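Local coordinates for phosphotriesterase family protein (Listeria monocytogenes serotype 4b str. H7858, PDB 3PNZ) that probably hydrolyses phosphorylated sugar lactones, using a two-zinc active site set in a TIM barrel of the amidohydrolase fold, at residues R5-D10 with R73-V78; H24-P29 with A79-E84; G91-N96 with N137-G142; G271-K276 with P286-I291. All coordinates share one frame; numbering follows the deposited sequence.

Contact 1 of 4, residues R5-D10 with R73-V78; sequences RTFYGD and RRVLDV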
loop_
_atom_site.group_PDB
_atom_site.type_symbol
_atom_site.label_atom_id
_atom_site.label_comp_id
_atom_site.label_asym_id
_atom_site.label_seq_id
_atom_site.Cartn_x
_atom_site.Cartn_y
_atom_site.Cartn_z
ATOM N N ARG A 5 -9.990 -6.409 -7.397
ATOM C CA ARG A 5 -9.217 -7.533 -7.907
ATOM C C ARG A 5 -8.319 -8.121 -6.826
ATOM O O ARG A 5 -7.354 -7.485 -6.380
ATOM C CB ARG A 5 -8.398 -7.116 -9.134
ATOM C CG ARG A 5 -7.465 -8.186 -9.663
ATOM C CD ARG A 5 -7.184 -8.007 -11.154
ATOM N NE ARG A 5 -8.416 -8.157 -11.932
ATOM C CZ ARG A 5 -8.524 -7.928 -13.235
ATOM N NH1 ARG A 5 -7.472 -7.538 -13.942
ATOM N NH2 ARG A 5 -9.698 -8.083 -13.832
ATOM N N THR A 6 -8.661 -9.329 -6.388
ATOM C CA THR A 6 -7.874 -10.037 -5.379
ATOM C C THR A 6 -7.114 -11.191 -6.031
ATOM O O THR A 6 -7.362 -11.537 -7.180
ATOM C CB THR A 6 -8.746 -10.603 -4.235
ATOM O OG1 THR A 6 -9.461 -11.755 -4.693
ATOM C CG2 THR A 6 -9.728 -9.551 -3.692
ATOM N N PHE A 7 -6.181 -11.781 -5.291
ATOM C CA PHE A 7 -5.400 -12.901 -5.794
ATOM C C PHE A 7 -6.291 -14.035 -6.295
ATOM O O PHE A 7 -5.938 -14.718 -7.253
ATOM C CB PHE A 7 -4.472 -13.443 -4.705
ATOM C CG PHE A 7 -3.139 -12.745 -4.633
ATOM C CD1 PHE A 7 -2.957 -11.498 -5.209
ATOM C CD2 PHE A 7 -2.065 -13.348 -3.997
ATOM C CE1 PHE A 7 -1.723 -10.862 -5.145
ATOM C CE2 PHE A 7 -0.834 -12.717 -3.918
ATOM C CZ PHE A 7 -0.663 -11.474 -4.492
ATOM N N TYR A 8 -7.431 -14.236 -5.644
ATOM C CA TYR A 8 -8.305 -15.358 -6.002
ATOM C C TYR A 8 -9.616 -14.946 -6.671
ATOM O O TYR A 8 -10.611 -15.676 -6.610
ATOM C CB TYR A 8 -8.560 -16.261 -4.793
ATOM C CG TYR A 8 -7.391 -17.172 -4.518
ATOM C CD1 TYR A 8 -7.190 -18.318 -5.280
ATOM C CD2 TYR A 8 -6.471 -16.879 -3.516
ATOM C CE1 TYR A 8 -6.114 -19.150 -5.051
ATOM C CE2 TYR A 8 -5.389 -17.712 -3.276
ATOM C CZ TYR A 8 -5.220 -18.847 -4.046
ATOM O OH TYR A 8 -4.150 -19.684 -3.822
ATOM N N GLY A 9 -9.612 -13.794 -7.330
ATOM C CA GLY A 9 -10.746 -13.399 -8.152
ATOM C C GLY A 9 -11.190 -11.960 -7.962
ATOM O O GLY A 9 -10.787 -11.283 -7.003
ATOM N N ASP A 10 -12.022 -11.487 -8.886
ATOM C CA ASP A 10 -12.610 -10.161 -8.775
ATOM C C ASP A 10 -13.884 -10.255 -7.945
ATOM O O ASP A 10 -14.755 -11.084 -8.221
ATOM C CB ASP A 10 -12.895 -9.582 -10.163
ATOM C CG ASP A 10 -11.638 -9.461 -11.017
ATOM O OD1 ASP A 10 -10.518 -9.409 -10.452
ATOM O OD2 ASP A 10 -11.762 -9.417 -12.258
ATOM N N ARG A 73 9.079 -9.540 -4.030
ATOM C CA ARG A 73 7.835 -10.248 -3.800
ATOM C C ARG A 73 8.049 -11.750 -3.639
ATOM O O ARG A 73 8.955 -12.332 -4.239
ATOM C CB ARG A 73 6.862 -10.018 -4.956
ATOM C CG ARG A 73 6.563 -8.562 -5.282
ATOM C CD ARG A 73 5.312 -8.543 -6.139
ATOM N NE ARG A 73 4.920 -7.252 -6.691
ATOM C CZ ARG A 73 5.167 -6.865 -7.940
ATOM N NH1 ARG A 73 5.867 -7.642 -8.766
ATOM N NH2 ARG A 73 4.729 -5.692 -8.366
ATOM N N ARG A 74 7.201 -12.353 -2.812
ATOM C CA ARG A 74 7.067 -13.802 -2.723
ATOM C C ARG A 74 5.591 -14.134 -2.963
ATOM O O ARG A 74 4.872 -14.555 -2.053
ATOM C CB ARG A 74 7.536 -14.294 -1.350
ATOM C CG ARG A 74 9.039 -14.150 -1.122
ATOM C CD ARG A 74 9.799 -14.878 -2.216
ATOM N NE ARG A 74 11.242 -14.947 -1.996
ATOM C CZ ARG A 74 12.127 -14.067 -2.460
ATOM N NH1 ARG A 74 11.736 -13.007 -3.167
ATOM N NH2 ARG A 74 13.416 -14.244 -2.209
ATOM N N VAL A 75 5.143 -13.914 -4.196
ATOM C CA VAL A 75 3.724 -13.986 -4.532
ATOM C C VAL A 75 3.106 -15.354 -4.245
ATOM O O VAL A 75 1.986 -15.439 -3.741
ATOM C CB VAL A 75 3.476 -13.595 -6.001
ATOM C CG1 VAL A 75 1.996 -13.710 -6.351
ATOM C CG2 VAL A 75 3.976 -12.179 -6.255
ATOM N N LEU A 76 3.825 -16.427 -4.557
ATOM C CA LEU A 76 3.277 -17.758 -4.312
ATOM C C LEU A 76 3.049 -18.017 -2.825
ATOM O O LEU A 76 2.076 -18.664 -2.447
ATOM C CB LEU A 76 4.159 -18.850 -4.933
ATOM C CG LEU A 76 4.263 -18.794 -6.460
ATOM C CD1 LEU A 76 5.240 -19.842 -6.978
ATOM C CD2 LEU A 76 2.889 -18.965 -7.093
ATOM N N ASP A 77 3.938 -17.502 -1.976
ATOM C CA ASP A 77 3.783 -17.673 -0.532
ATOM C C ASP A 77 2.577 -16.890 -0.026
ATOM O O ASP A 77 1.811 -17.371 0.804
ATOM C CB ASP A 77 5.045 -17.211 0.211
ATOM C CG ASP A 77 6.233 -18.140 -0.005
ATOM O OD1 ASP A 77 6.080 -19.363 0.197
ATOM O OD2 ASP A 77 7.323 -17.646 -0.361
ATOM N N VAL A 78 2.423 -15.666 -0.517
ATOM C CA VAL A 78 1.280 -14.847 -0.126
ATOM C C VAL A 78 -0.035 -15.478 -0.595
ATOM O O VAL A 78 -1.019 -15.505 0.140
ATOM C CB VAL A 78 1.428 -13.400 -0.645
ATOM C CG1 VAL A 78 0.177 -12.585 -0.348
ATOM C CG2 VAL A 78 2.661 -12.745 -0.011
#

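Contact 2 of 4, residues H24-P29 with A79-E84; sequences HIVCVP and AQISKE. With ZN (zinc ion), chain I.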
loop_
_atom_site.group_PDB
_atom_site.type_symbol
_atom_site.label_atom_id
_atom_site.label_comp_id
_atom_site.label_asym_id
_atom_site.label_seq_id
_atom_site.Cartn_x
_atom_site.Cartn_y
_atom_site.Cartn_z
ATOM N N HIS A 24 2.686 -5.420 4.321
ATOM C CA HIS A 24 3.590 -6.376 3.672
ATOM C C HIS A 24 3.460 -7.696 4.401
ATOM O O HIS A 24 3.185 -7.715 5.591
ATOM C CB HIS A 24 5.030 -5.866 3.689
ATOM C CG HIS A 24 5.176 -4.539 3.022
ATOM N ND1 HIS A 24 5.344 -4.408 1.663
ATOM C CD2 HIS A 24 5.097 -3.281 3.516
ATOM C CE1 HIS A 24 5.398 -3.127 1.348
ATOM N NE2 HIS A 24 5.244 -2.423 2.455
ATOM N N ILE A 25 3.614 -8.804 3.680
ATOM C CA ILE A 25 3.303 -10.109 4.259
ATOM C C ILE A 25 4.481 -11.074 4.161
ATOM O O ILE A 25 4.983 -11.571 5.175
ATOM C CB ILE A 25 2.061 -10.725 3.589
ATOM C CG1 ILE A 25 0.885 -9.758 3.688
ATOM C CG2 ILE A 25 1.707 -12.054 4.255
ATOM C CD1 ILE A 25 -0.332 -10.182 2.854
ATOM N N VAL A 26 4.925 -11.333 2.940
ATOM C CA VAL A 26 6.143 -12.102 2.714
ATOM C C VAL A 26 6.949 -11.391 1.644
ATOM O O VAL A 26 6.489 -11.234 0.508
ATOM C CB VAL A 26 5.839 -13.548 2.235
ATOM C CG1 VAL A 26 7.134 -14.354 2.117
ATOM C CG2 VAL A 26 4.873 -14.232 3.187
ATOM N N CYS A 27 8.148 -10.943 1.998
ATOM C CA CYS A 27 8.956 -10.198 1.046
ATOM C C CYS A 27 10.422 -10.204 1.438
ATOM O O CYS A 27 10.761 -10.206 2.622
ATOM C CB CYS A 27 8.444 -8.760 0.900
ATOM S SG CYS A 27 8.256 -7.867 2.465
ATOM N N VAL A 28 11.286 -10.200 0.430
ATOM C CA VAL A 28 12.730 -10.222 0.641
ATOM C C VAL A 28 13.379 -9.180 -0.274
ATOM O O VAL A 28 13.987 -9.518 -1.287
ATOM C CB VAL A 28 13.308 -11.626 0.359
ATOM C CG1 VAL A 28 14.785 -11.703 0.782
ATOM C CG2 VAL A 28 12.492 -12.683 1.074
ATOM N N PRO A 29 13.226 -7.893 0.075
ATOM C CA PRO A 29 13.716 -6.766 -0.728
ATOM C C PRO A 29 15.198 -6.923 -1.063
ATOM O O PRO A 29 16.002 -7.065 -0.147
ATOM C CB PRO A 29 13.537 -5.559 0.201
ATOM C CG PRO A 29 12.551 -5.969 1.218
ATOM C CD PRO A 29 12.552 -7.467 1.314
ATOM N N ALA A 79 -0.044 -16.000 -1.816
ATOM C CA ALA A 79 -1.224 -16.694 -2.328
ATOM C C ALA A 79 -1.568 -17.895 -1.452
ATOM O O ALA A 79 -2.735 -18.129 -1.141
ATOM C CB ALA A 79 -1.010 -17.125 -3.782
ATOM N N GLN A 80 -0.550 -18.642 -1.033
ATOM C CA GLN A 80 -0.779 -19.803 -0.178
ATOM C C GLN A 80 -1.358 -19.393 1.177
ATOM O O GLN A 80 -2.247 -20.054 1.707
ATOM C CB GLN A 80 0.508 -20.615 0.001
ATOM C CG GLN A 80 0.296 -21.919 0.751
ATOM C CD GLN A 80 -0.602 -22.881 -0.011
ATOM O OE1 GLN A 80 -0.625 -22.881 -1.243
ATOM N NE2 GLN A 80 -1.352 -23.699 0.721
ATOM N N ILE A 81 -0.866 -18.285 1.729
ATOM C CA ILE A 81 -1.399 -17.768 2.985
ATOM C C ILE A 81 -2.868 -17.379 2.843
ATOM O O ILE A 81 -3.693 -17.694 3.702
ATOM C CB ILE A 81 -0.579 -16.552 3.476
ATOM C CG1 ILE A 81 0.852 -16.991 3.817
ATOM C CG2 ILE A 81 -1.240 -15.914 4.687
ATOM C CD1 ILE A 81 1.795 -15.848 4.210
ATOM N N SER A 82 -3.188 -16.687 1.751
ATOM C CA SER A 82 -4.566 -16.320 1.452
ATOM C C SER A 82 -5.451 -17.567 1.434
ATOM O O SER A 82 -6.490 -17.617 2.092
ATOM C CB SER A 82 -4.647 -15.617 0.098
ATOM O OG SER A 82 -5.979 -15.225 -0.189
ATOM N N LYS A 83 -5.022 -18.569 0.680
ATOM C CA LYS A 83 -5.769 -19.822 0.596
ATOM C C LYS A 83 -6.015 -20.453 1.967
ATOM O O LYS A 83 -7.140 -20.841 2.285
ATOM C CB LYS A 83 -5.046 -20.814 -0.315
ATOM C CG LYS A 83 -5.694 -22.191 -0.341
ATOM C CD LYS A 83 -5.584 -22.832 -1.712
ATOM C CE LYS A 83 -4.143 -23.101 -2.097
ATOM N NZ LYS A 83 -4.078 -23.952 -3.325
ATOM N N GLU A 84 -4.968 -20.548 2.781
ATOM C CA GLU A 84 -5.067 -21.222 4.077
ATOM C C GLU A 84 -5.839 -20.442 5.144
ATOM O O GLU A 84 -6.522 -21.036 5.973
ATOM C CB GLU A 84 -3.680 -21.623 4.601
ATOM C CG GLU A 84 -2.945 -22.639 3.736
ATOM C CD GLU A 84 -1.687 -23.169 4.397
ATOM O OE1 GLU A 84 -1.700 -23.353 5.632
ATOM O OE2 GLU A 84 -0.686 -23.398 3.684
HETATM ZN ZN ZN I . 4.905 -0.352 2.569
#

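Contact 3 of 4, residues G91-N96 with N137-G142; sequences GTAGFN and NEVENG. With PO4 (phosphate ion), chain K.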
loop_
_atom_site.group_PDB
_atom_site.type_symbol
_atom_site.label_atom_id
_atom_site.label_comp_id
_atom_site.label_asym_id
_atom_site.label_seq_id
_atom_site.Cartn_x
_atom_site.Cartn_y
_atom_site.Cartn_z
ATOM N N GLY A 91 -3.093 -7.526 -4.410
ATOM C CA GLY A 91 -1.678 -7.359 -4.707
ATOM C C GLY A 91 -1.394 -6.041 -5.399
ATOM O O GLY A 91 -2.311 -5.368 -5.870
ATOM N N THR A 92 -0.119 -5.667 -5.466
ATOM C CA THR A 92 0.249 -4.373 -6.002
ATOM C C THR A 92 1.257 -4.480 -7.139
ATOM O O THR A 92 2.318 -5.088 -6.984
ATOM C CB THR A 92 0.837 -3.507 -4.886
ATOM O OG1 THR A 92 -0.163 -3.314 -3.880
ATOM C CG2 THR A 92 1.306 -2.161 -5.432
ATOM N N ALA A 93 0.922 -3.875 -8.272
ATOM C CA ALA A 93 1.817 -3.810 -9.414
ATOM C C ALA A 93 2.641 -2.523 -9.374
ATOM O O ALA A 93 2.242 -1.545 -8.749
ATOM C CB ALA A 93 1.012 -3.861 -10.710
ATOM N N GLY A 94 3.792 -2.519 -10.029
ATOM C CA GLY A 94 4.540 -1.281 -10.164
ATOM C C GLY A 94 5.758 -1.176 -9.264
ATOM O O GLY A 94 6.429 -2.167 -9.010
ATOM N N PHE A 95 6.005 0.029 -8.750
ATOM C CA PHE A 95 7.282 0.364 -8.121
ATOM C C PHE A 95 7.084 0.959 -6.721
ATOM O O PHE A 95 6.069 1.598 -6.463
ATOM C CB PHE A 95 8.030 1.367 -9.011
ATOM C CG PHE A 95 7.996 1.023 -10.476
ATOM C CD1 PHE A 95 9.001 0.252 -11.047
ATOM C CD2 PHE A 95 6.957 1.459 -11.281
ATOM C CE1 PHE A 95 8.971 -0.073 -12.389
ATOM C CE2 PHE A 95 6.917 1.138 -12.630
ATOM C CZ PHE A 95 7.929 0.367 -13.187
ATOM N N ASN A 96 8.057 0.761 -5.825
ATOM C CA ASN A 96 7.940 1.235 -4.434
ATOM C C ASN A 96 8.681 2.546 -4.152
ATOM O O ASN A 96 8.081 3.486 -3.630
ATOM C CB ASN A 96 8.371 0.135 -3.450
ATOM C CG ASN A 96 8.201 0.534 -1.973
ATOM O OD1 ASN A 96 8.367 -0.302 -1.083
ATOM N ND2 ASN A 96 7.874 1.794 -1.712
ATOM N N ASN A 137 0.636 -5.752 -17.512
ATOM C CA ASN A 137 0.699 -7.211 -17.508
ATOM C C ASN A 137 0.573 -7.790 -16.100
ATOM O O ASN A 137 -0.005 -8.861 -15.915
ATOM C CB ASN A 137 1.974 -7.702 -18.200
ATOM C CG ASN A 137 1.937 -7.489 -19.714
ATOM O OD1 ASN A 137 0.867 -7.329 -20.306
ATOM N ND2 ASN A 137 3.108 -7.485 -20.343
ATOM N N GLU A 138 1.097 -7.077 -15.101
ATOM C CA GLU A 138 0.954 -7.524 -13.713
ATOM C C GLU A 138 -0.508 -7.506 -13.257
ATOM O O GLU A 138 -0.938 -8.354 -12.468
ATOM C CB GLU A 138 1.839 -6.688 -12.770
ATOM C CG GLU A 138 3.322 -6.919 -12.985
ATOM C CD GLU A 138 4.187 -6.465 -11.812
ATOM O OE1 GLU A 138 3.959 -5.355 -11.278
ATOM O OE2 GLU A 138 5.107 -7.221 -11.432
ATOM N N VAL A 139 -1.271 -6.544 -13.768
ATOM C CA VAL A 139 -2.673 -6.391 -13.405
ATOM C C VAL A 139 -3.569 -7.349 -14.193
ATOM O O VAL A 139 -4.509 -7.920 -13.649
ATOM C CB VAL A 139 -3.156 -4.957 -13.666
ATOM C CG1 VAL A 139 -4.665 -4.852 -13.509
ATOM C CG2 VAL A 139 -2.453 -3.989 -12.709
ATOM N N GLU A 140 -3.253 -7.515 -15.471
ATOM C CA GLU A 140 -4.129 -8.248 -16.391
ATOM C C GLU A 140 -3.797 -9.731 -16.545
ATOM O O GLU A 140 -4.691 -10.547 -16.785
ATOM C CB GLU A 140 -4.137 -7.563 -17.758
ATOM C CG GLU A 140 -4.656 -6.134 -17.725
ATOM C CD GLU A 140 -6.155 -6.027 -17.464
ATOM O OE1 GLU A 140 -6.749 -6.951 -16.865
ATOM O OE2 GLU A 140 -6.749 -5.003 -17.868
ATOM N N ASN A 141 -2.521 -10.080 -16.411
ATOM C CA ASN A 141 -2.076 -11.457 -16.603
ATOM C C ASN A 141 -1.646 -12.130 -15.305
ATOM O O ASN A 141 -2.029 -13.265 -15.021
ATOM C CB ASN A 141 -0.930 -11.507 -17.615
ATOM C CG ASN A 141 -1.342 -11.011 -18.989
ATOM O OD1 ASN A 141 -2.522 -11.000 -19.322
ATOM N ND2 ASN A 141 -0.369 -10.599 -19.788
ATOM N N GLY A 142 -0.828 -11.433 -14.522
ATOM C CA GLY A 142 -0.381 -11.958 -13.246
ATOM C C GLY A 142 0.949 -11.379 -12.801
ATOM O O GLY A 142 1.725 -10.866 -13.608
HETATM P P PO4 K . 7.766 0.791 2.337
HETATM O O1 PO4 K . 7.940 -0.586 1.739
HETATM O O2 PO4 K . 7.955 1.814 1.248
HETATM O O3 PO4 K . 6.392 0.970 2.916
HETATM O O4 PO4 K . 8.746 0.992 3.466
#

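Contact 4 of 4, residues G271-K276 with P286-I291; sequences GDTARK and PGLEYI. With ZN (zinc ion), chain I; PO4 (phosphate ion), chain L.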
loop_
_atom_site.group_PDB
_atom_site.type_symbol
_atom_site.label_atom_id
_atom_site.label_comp_id
_atom_site.label_asym_id
_atom_site.label_seq_id
_atom_site.Cartn_x
_atom_site.Cartn_y
_atom_site.Cartn_z
ATOM N N GLY A 271 -0.900 -0.491 9.050
ATOM C CA GLY A 271 0.274 -0.516 9.907
ATOM C C GLY A 271 1.590 -0.615 9.167
ATOM O O GLY A 271 2.662 -0.538 9.780
ATOM N N ASP A 272 1.520 -0.797 7.850
ATOM C CA ASP A 272 2.720 -0.910 7.031
ATOM C C ASP A 272 3.739 -1.798 7.728
ATOM O O ASP A 272 4.874 -1.388 7.989
ATOM C CB ASP A 272 3.307 0.470 6.738
ATOM C CG ASP A 272 4.407 0.418 5.712
ATOM O OD1 ASP A 272 4.505 -0.600 4.995
ATOM O OD2 ASP A 272 5.186 1.393 5.622
ATOM N N THR A 273 3.313 -3.023 8.017
ATOM C CA THR A 273 4.056 -3.953 8.867
ATOM C C THR A 273 5.167 -4.629 8.072
ATOM O O THR A 273 4.966 -5.672 7.452
ATOM C CB THR A 273 3.093 -4.991 9.471
ATOM O OG1 THR A 273 1.901 -4.326 9.908
ATOM C CG2 THR A 273 3.717 -5.699 10.654
ATOM N N ALA A 274 6.347 -4.025 8.084
ATOM C CA ALA A 274 7.383 -4.403 7.133
ATOM C C ALA A 274 8.602 -5.053 7.771
ATOM O O ALA A 274 9.578 -5.332 7.082
ATOM C CB ALA A 274 7.808 -3.187 6.319
ATOM N N ARG A 275 8.546 -5.283 9.077
ATOM C CA ARG A 275 9.707 -5.778 9.822
ATOM C C ARG A 275 9.396 -7.017 10.648
ATOM O O ARG A 275 8.286 -7.171 11.156
ATOM C CB ARG A 275 10.227 -4.686 10.767
ATOM C CG ARG A 275 10.942 -3.550 10.074
ATOM C CD ARG A 275 11.358 -2.483 11.086
ATOM N NE ARG A 275 12.084 -1.392 10.455
ATOM C CZ ARG A 275 13.403 -1.368 10.320
ATOM N NH1 ARG A 275 14.130 -2.388 10.761
ATOM N NH2 ARG A 275 13.993 -0.339 9.730
ATOM N N LYS A 276 10.397 -7.882 10.816
ATOM C CA LYS A 276 10.268 -9.015 11.724
ATOM C C LYS A 276 9.861 -8.525 13.111
ATOM O O LYS A 276 8.996 -9.115 13.762
ATOM C CB LYS A 276 11.586 -9.793 11.818
ATOM C CG LYS A 276 11.913 -10.667 10.602
ATOM C CD LYS A 276 13.096 -11.592 10.919
ATOM C CE LYS A 276 13.370 -12.601 9.803
ATOM N NZ LYS A 276 14.089 -11.998 8.647
ATOM N N PRO A 286 3.937 -5.764 17.622
ATOM C CA PRO A 286 2.491 -5.562 17.777
ATOM C C PRO A 286 1.684 -6.471 16.849
ATOM O O PRO A 286 0.581 -6.890 17.212
ATOM C CB PRO A 286 2.306 -4.091 17.397
ATOM C CG PRO A 286 3.652 -3.466 17.686
ATOM C CD PRO A 286 4.646 -4.513 17.304
ATOM N N GLY A 287 2.234 -6.773 15.677
ATOM C CA GLY A 287 1.632 -7.744 14.777
ATOM C C GLY A 287 0.423 -7.238 14.013
ATOM O O GLY A 287 -0.054 -6.124 14.239
ATOM N N LEU A 288 -0.082 -8.070 13.108
ATOM C CA LEU A 288 -1.300 -7.736 12.377
ATOM C C LEU A 288 -2.533 -7.721 13.280
ATOM O O LEU A 288 -3.592 -7.250 12.883
ATOM C CB LEU A 288 -1.498 -8.679 11.178
ATOM C CG LEU A 288 -0.413 -8.630 10.093
ATOM C CD1 LEU A 288 -0.682 -9.635 8.963
ATOM C CD2 LEU A 288 -0.245 -7.218 9.516
ATOM N N GLU A 289 -2.404 -8.218 14.505
ATOM C CA GLU A 289 -3.521 -8.156 15.440
ATOM C C GLU A 289 -3.710 -6.745 15.976
ATOM O O GLU A 289 -4.806 -6.367 16.370
ATOM C CB GLU A 289 -3.302 -9.102 16.624
ATOM C CG GLU A 289 -2.170 -8.664 17.549
ATOM C CD GLU A 289 -2.089 -9.485 18.829
ATOM O OE1 GLU A 289 -1.377 -9.048 19.761
ATOM O OE2 GLU A 289 -2.726 -10.560 18.901
ATOM N N TYR A 290 -2.631 -5.968 16.001
ATOM C CA TYR A 290 -2.633 -4.725 16.768
ATOM C C TYR A 290 -3.771 -3.767 16.442
ATOM O O TYR A 290 -4.485 -3.323 17.337
ATOM C CB TYR A 290 -1.301 -3.983 16.663
ATOM C CG TYR A 290 -1.306 -2.735 17.517
ATOM C CD1 TYR A 290 -1.096 -2.810 18.888
ATOM C CD2 TYR A 290 -1.562 -1.489 16.961
ATOM C CE1 TYR A 290 -1.113 -1.668 19.680
ATOM C CE2 TYR A 290 -1.587 -0.342 17.748
ATOM C CZ TYR A 290 -1.363 -0.439 19.102
ATOM O OH TYR A 290 -1.395 0.694 19.884
ATOM N N ILE A 291 -3.934 -3.427 15.166
ATOM C CA ILE A 291 -4.899 -2.389 14.814
ATOM C C ILE A 291 -6.331 -2.792 15.164
ATOM O O ILE A 291 -7.041 -2.048 15.834
ATOM C CB ILE A 291 -4.773 -1.957 13.339
ATOM C CG1 ILE A 291 -3.416 -1.270 13.126
ATOM C CG2 ILE A 291 -5.906 -1.014 12.949
ATOM C CD1 ILE A 291 -3.108 -0.966 11.666
HETATM ZN ZN ZN I . 4.905 -0.352 2.569
HETATM P P PO4 L . 9.677 1.471 9.103
HETATM O O1 PO4 L . 10.988 1.285 9.820
HETATM O O2 PO4 L . 9.496 0.328 8.127
HETATM O O3 PO4 L . 8.538 1.432 10.095
HETATM O O4 PO4 L . 9.665 2.780 8.341
#

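Contact 1 of 4, residues R5-D10 with R73-V78
The ring of F7 meets two valines one helical turn apart, V75 and V78, and the chain approaches this pair through two arginines. R73 takes no part in the contact with F7; its guanidinium makes a salt bridge to E144 and hydrogen bonds to the carbonyls of T67 and T92. R74, the N-cap of helix 75-85, folds back so that its NH1 reaches R73 O at 3.1 Å, coming from above the carbonyl plane and not along a lone pair.

V75 then brings CG1 up to the far end of the ring, 3.9 Å from both F7 CE2 and F7 CZ; with CG1 set opposite the backbone N (chi1 179°), this methyl is the one that meets the ring. The strands on either side of F7, 4-6 and 9-11, make a short antiparallel hairpin, and F7 itself bonds through its backbone to I89 at the start of strand 88-92. This is consistent with a hairpin set against the N-terminal end of the TIM barrel, the end remote from the zinc site.

V78, last in order, sets its own CG1 3.7 Å from F7 CE2, with the two side chains at about a right angle. The phenylalanine sits in a type I turn, T6 to G9, whose G9 O takes two bonds, from T6 N at 3.0 Å and from T6 OG1 at 2.7 Å, the hydroxyl lying in the carbonyl plane. Beyond the turn, R5 holds D10 side-on: NE reaches OD1 and NH2 reaches OD2, each at 2.9 Å and on the syn side of the carboxylate.

Contact 2 of 4, residues H24-P29 with A79-E84
A single methyl group, I81 CD1, carries the whole contact, and it meets two consecutive residues, I25 and V26, at once. I81 CD1 lies 3.6 Å from V26 CG2 and 3.8 Å from I25 CG2. The isoleucine reaches that far because its chain is stretched (chi2 175°), sending CD1 off helix 75-85 toward the loop.

The two isoleucines run past each other in opposite directions, whereas V26 lies aslant to I81. On I25 it is the short branch that touches, placed opposite the backbone N, while both I25 and V26 direct CB toward the helix. V52 and K45, from helix 45-57, also pack on I81, and I25 rests on I89 of strand 88-92 as well. On the same helix, Q80 NE2, one residue before I81, donates to E84 OE2 at 3.1 Å, one turn on, nearly in the amide plane and on the anti side of the carboxylate; K45 is a second partner of the same oxygen.

Immediately before the apolar pair I25 and V26, H24 turns the other way and binds zinc through NE2 at 2.1 Å. Its ND1 is bonded to T67 OG1, so both ring nitrogens are engaged and the imidazole's rotation is fixed. With H22, D272 and the carboxylated K154 completing the protein ligands of this zinc, the segment carries the second histidine of the HxH motif at the C-terminal end of the first barrel strand in the amidohydrolase superfamily.

Contact 3 of 4, residues G91-N96 with N137-G142
Where strand 88-92 runs out, the backbone passes close to the last turn of helix 128-140, with the CA atoms of A93 and E138 5.7 Å apart. The small A93 permits this approach: its CB lies 3.6 Å from E138 CB and 4.0 Å from V139 CG2, the methyl anti to the carbonyl carbon of V139.

E138 extends beyond CG (chi2 -162°) along the strand end, and OE1 accepts from G94 N at 3.1 Å. The N-H...OE1 angle is 154°, and the donor meets the oxygen nearly along its C-O axis. OE2 is taken by R73 in a salt bridge, so the buried carboxylate links helix 128-140, the end of strand 88-92 and the loop leading into helix 75-85. G94 turns the chain with a positive phi.

Two residues on, N96 ND2 donates to O2 of a phosphate ion at 3.0 Å, and K97 binds the same ion. Its O3 comes up against the zinc held by H24, so the ion, probably from the crystallisation liquor, occupies the metal centre. The arrangement belongs to a beta-alpha-beta unit of the TIM barrel, helix 128-140 leading on to strand 150-152, with the active site at the C-terminal ends of the strands.

Contact 4 of 4, residues G271-K276 with P286-I291
Van der Waals contact is made at two points: a methyl of I291 against the G271 backbone, and a methyl of L288 against T273. I291 CD1 presses on the glycine, 3.5 Å from G271 N and 3.8 Å from G271 CA, with its chain stretched out (chi2 172°). L288 brings CD2 within 4.0 Å of T273 CB and 3.6 Å of T273 OG1, so one methyl lies against both the carbon and the hydroxyl.

The polar bonds of these residues go to third parties. E23 of strand 19-23 takes both of them: its OE1 pairs with T273 OG1 and its OE2 with G271 N, fixing the loop on each side of D272. L288 N is bonded to D51 in helix 45-57.

Metal binding falls to D272, whose OD1 is 2.5 Å from the zinc, while OD2 stays back at 3.5 Å from the metal.

Ionic contact follows at R275, extended from CG to NE. Its NE donates to O1 of a second phosphate at 3.0 Å and 159°, NH2 adds a weak bond to the same oxygen, and the ion meets the guanidinium at its edge, in plane. NH1 pairs with D39; K242, K244, Y245 and Y278 also bind the phosphate. The ion probably came from the crystallisation liquor. Such a cationic pocket beside the metal centre could receive the phosphate of a phosphorylated lactone.

Overall arrangement
From the N terminus, the chain passes 5-10 and 24-29 before returning through helix 75-85, whose first turn closes contact 1 and whose next turns close contact 2. The two therefore cross, and share that helix, with the hairpin and the loop after strand 19-23 both laid against it. Strand 88-92 follows, opening contact 3, which closes at the end of helix 128-140; the arginine before helix 75-85 ties contact 1 to it. Contact 4 comes much later, closing a short loop after strand 267-269. It lies about 23 Å from contact 3, centre to centre, yet meets contact 2 at the zinc, joining the last barrel strand to the first.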